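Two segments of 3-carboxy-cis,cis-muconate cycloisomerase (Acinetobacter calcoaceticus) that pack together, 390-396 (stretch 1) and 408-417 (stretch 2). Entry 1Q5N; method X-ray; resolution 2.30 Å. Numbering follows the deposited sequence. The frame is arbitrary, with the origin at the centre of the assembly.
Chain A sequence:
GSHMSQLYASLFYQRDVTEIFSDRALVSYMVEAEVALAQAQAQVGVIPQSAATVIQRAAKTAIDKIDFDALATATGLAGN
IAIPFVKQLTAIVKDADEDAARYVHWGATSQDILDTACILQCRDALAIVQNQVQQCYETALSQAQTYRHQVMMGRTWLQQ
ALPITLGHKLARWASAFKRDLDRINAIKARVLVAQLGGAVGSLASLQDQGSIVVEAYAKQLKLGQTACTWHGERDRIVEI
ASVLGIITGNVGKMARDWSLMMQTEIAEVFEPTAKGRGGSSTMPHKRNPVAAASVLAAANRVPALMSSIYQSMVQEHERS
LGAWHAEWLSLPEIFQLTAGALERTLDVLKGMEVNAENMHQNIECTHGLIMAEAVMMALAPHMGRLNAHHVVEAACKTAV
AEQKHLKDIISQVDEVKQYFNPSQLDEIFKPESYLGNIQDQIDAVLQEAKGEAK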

# COMPACT_ATOMS: atom_id res chain seq x y z
N HIS A 390 21.50 -17.28 -41.94
CA HIS A 390 22.34 -16.33 -42.62
C HIS A 390 21.74 -15.71 -43.86
O HIS A 390 21.97 -14.54 -44.16
CB HIS A 390 23.72 -16.91 -42.96
CG HIS A 390 24.67 -15.89 -43.50
ND1 HIS A 390 25.25 -14.92 -42.68
CD2 HIS A 390 25.01 -15.57 -44.76
CE1 HIS A 390 25.89 -14.05 -43.44
NE2 HIS A 390 25.77 -14.41 -44.71
N VAL A 391 20.96 -16.46 -44.61
CA VAL A 391 20.34 -15.86 -45.78
C VAL A 391 19.24 -14.83 -45.40
O VAL A 391 19.08 -13.77 -46.04
CB VAL A 391 19.79 -16.97 -46.66
CG1 VAL A 391 18.84 -16.42 -47.71
CG2 VAL A 391 20.97 -17.69 -47.31
N VAL A 392 18.51 -15.12 -44.32
CA VAL A 392 17.43 -14.27 -43.88
C VAL A 392 17.94 -12.97 -43.27
O VAL A 392 17.42 -11.90 -43.54
CB VAL A 392 16.48 -15.05 -42.93
CG1 VAL A 392 15.40 -14.13 -42.37
CG2 VAL A 392 15.80 -16.17 -43.71
N GLU A 393 18.99 -13.07 -42.46
CA GLU A 393 19.57 -11.88 -41.87
C GLU A 393 20.14 -10.92 -42.96
O GLU A 393 19.97 -9.71 -42.87
CB GLU A 393 20.66 -12.28 -40.89
CG GLU A 393 21.50 -11.12 -40.42
CD GLU A 393 22.76 -11.61 -39.71
OE1 GLU A 393 23.25 -12.73 -40.07
OE2 GLU A 393 23.26 -10.85 -38.82
N ALA A 394 20.79 -11.46 -43.99
CA ALA A 394 21.31 -10.60 -45.04
C ALA A 394 20.13 -9.95 -45.81
O ALA A 394 20.20 -8.79 -46.24
CB ALA A 394 22.20 -11.43 -46.00
N ALA A 395 19.05 -10.72 -45.99
CA ALA A 395 17.86 -10.20 -46.68
C ALA A 395 17.19 -9.07 -45.88
O ALA A 395 16.66 -8.11 -46.47
CB ALA A 395 16.87 -11.33 -46.92
N CYS A 396 17.21 -9.19 -44.55
CA CYS A 396 16.59 -8.14 -43.72
C CYS A 396 17.37 -6.84 -43.87
O CYS A 396 16.77 -5.78 -43.99
CB CYS A 396 16.53 -8.56 -42.23
SG CYS A 396 15.33 -9.91 -41.86
N ASP A 408 9.73 -9.15 -51.21
CA ASP A 408 10.36 -8.73 -52.45
C ASP A 408 11.83 -9.08 -52.48
O ASP A 408 12.32 -9.52 -53.52
CB ASP A 408 10.19 -7.24 -52.65
CG ASP A 408 8.72 -6.85 -52.74
OD1 ASP A 408 7.89 -7.77 -53.08
OD2 ASP A 408 8.40 -5.64 -52.49
N ILE A 409 12.52 -8.94 -51.36
CA ILE A 409 13.95 -9.23 -51.34
C ILE A 409 14.23 -10.73 -51.31
O ILE A 409 15.03 -11.26 -52.06
CB ILE A 409 14.64 -8.58 -50.11
CG1 ILE A 409 14.51 -7.07 -50.18
CG2 ILE A 409 16.07 -9.07 -49.99
CD1 ILE A 409 14.94 -6.45 -51.46
N ILE A 410 13.56 -11.44 -50.43
CA ILE A 410 13.84 -12.85 -50.34
C ILE A 410 13.49 -13.60 -51.62
O ILE A 410 14.20 -14.55 -51.97
CB ILE A 410 13.14 -13.46 -49.08
CG1 ILE A 410 14.19 -14.15 -48.23
CG2 ILE A 410 12.09 -14.47 -49.45
CD1 ILE A 410 14.15 -13.70 -46.83
N SER A 411 12.44 -13.17 -52.32
CA SER A 411 12.02 -13.87 -53.55
C SER A 411 13.03 -13.80 -54.70
O SER A 411 12.94 -14.60 -55.65
CB SER A 411 10.65 -13.37 -54.04
OG SER A 411 10.79 -12.05 -54.53
N GLN A 412 13.96 -12.85 -54.66
CA GLN A 412 14.95 -12.79 -55.73
C GLN A 412 16.32 -13.34 -55.30
O GLN A 412 17.30 -13.15 -55.99
CB GLN A 412 15.02 -11.36 -56.32
CG GLN A 412 15.67 -10.27 -55.47
CD GLN A 412 15.08 -8.85 -55.76
OE1 GLN A 412 15.63 -7.81 -55.33
NE2 GLN A 412 13.96 -8.82 -56.47
N VAL A 413 16.36 -14.05 -54.18
CA VAL A 413 17.59 -14.68 -53.67
C VAL A 413 17.68 -16.08 -54.28
O VAL A 413 16.78 -16.89 -54.10
CB VAL A 413 17.56 -14.82 -52.14
CG1 VAL A 413 18.72 -15.67 -51.66
CG2 VAL A 413 17.63 -13.46 -51.51
N ASP A 414 18.77 -16.38 -54.98
CA ASP A 414 18.90 -17.68 -55.64
C ASP A 414 18.67 -18.94 -54.84
O ASP A 414 17.80 -19.74 -55.18
CB ASP A 414 20.25 -17.78 -56.34
CG ASP A 414 20.35 -16.85 -57.53
OD1 ASP A 414 19.34 -16.75 -58.29
OD2 ASP A 414 21.44 -16.23 -57.70
N GLU A 415 19.48 -19.13 -53.80
CA GLU A 415 19.40 -20.29 -52.93
C GLU A 415 17.94 -20.65 -52.68
O GLU A 415 17.56 -21.81 -52.68
CB GLU A 415 20.04 -19.97 -51.57
CG GLU A 415 21.56 -19.71 -51.56
CD GLU A 415 22.02 -18.64 -52.57
OE1 GLU A 415 21.51 -17.49 -52.51
OE2 GLU A 415 22.91 -18.96 -53.40
N VAL A 416 17.14 -19.60 -52.47
CA VAL A 416 15.71 -19.69 -52.18
C VAL A 416 14.84 -20.15 -53.35
O VAL A 416 14.03 -21.06 -53.18
CB VAL A 416 15.20 -18.32 -51.67
CG1 VAL A 416 13.73 -18.38 -51.34
CG2 VAL A 416 15.99 -17.92 -50.46
N LYS A 417 14.99 -19.53 -54.52
CA LYS A 417 14.19 -19.92 -55.68
C LYS A 417 14.40 -21.39 -55.97
O LYS A 417 13.53 -22.04 -56.55
CB LYS A 417 14.57 -19.08 -56.90
CG LYS A 417 14.08 -17.66 -56.80
CD LYS A 417 14.93 -16.68 -57.58
CE LYS A 417 14.75 -16.83 -59.07
NZ LYS A 417 15.18 -15.56 -59.73

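The contact between these stretches is apolar. No hydrogen bond crosses it, and 271 Å² of surface is buried, both sides summed. Stretch 1 is helical throughout and presents V391, V392 and A395. V391 and A395 lie one helical turn apart, tied by the backbone hydrogen bond from A395 N to V391 O at 3.1 Å. Both point their CA-to-CB bonds toward stretch 2.

Stretch 2 starts in a helix. D408 does not reach stretch 1. I409 is the first residue to touch it. Its CA-to-CB bond points toward stretch 1, but the end of the side chain leads away. The closest approach is from the branch methyl: I409 CG2 lies 3.7 Å from A395 O and 3.9 Å from A395 CB.

I410 comes next, and here the backbones draw close: the CA atoms of A395 and I410 are 6.0 Å apart. The small side chain of A395 suits such a short spacing. I410 sets out sideways, yet its end comes nearer to stretch 1. I410 CD1 reaches A395 CB at 3.6 Å and V392 CG2 at 4.3 Å. Its chi1 of -125° and chi2 of 128° both lie between the usual wells. The CD1 methyl ends the longer branch of the isoleucine, and from there it touches both A395 and V392. I409, I410, V392 and A395 are all buried, as fits their apolar side chains.

A type I beta turn runs from I410 to V413. V413 N donates to I410 O at 3.1 Å, and Q412 N to I409 O at 3.2 Å. S411 and Q412 stay out of reach of stretch 1, so their polar side chains need no partner there.

The turn brings the chain to V413, which points back toward stretch 1. V413 CG1 meets V391 CG1 at 4.0 Å, a methyl-to-methyl contact between two valines with chi1 in t. V413 also holds the N-cap position of the next helix. Its carbonyl accepts a hydrogen bond from K417, with K417 N 3.2 Å from V413 O.

In that helix D414 is exposed and out of reach. E415 directs its CA-to-CB bond toward stretch 1, but its side chain stays just beyond contact range, with E415 CG 4.7 Å from V391 CG2. V416 is buried and closes the contact, with V416 CG2 4.2 Å from V391 CG1. The same V391 methyl thus lies near both V413 and V416. K417 is exposed and takes no part.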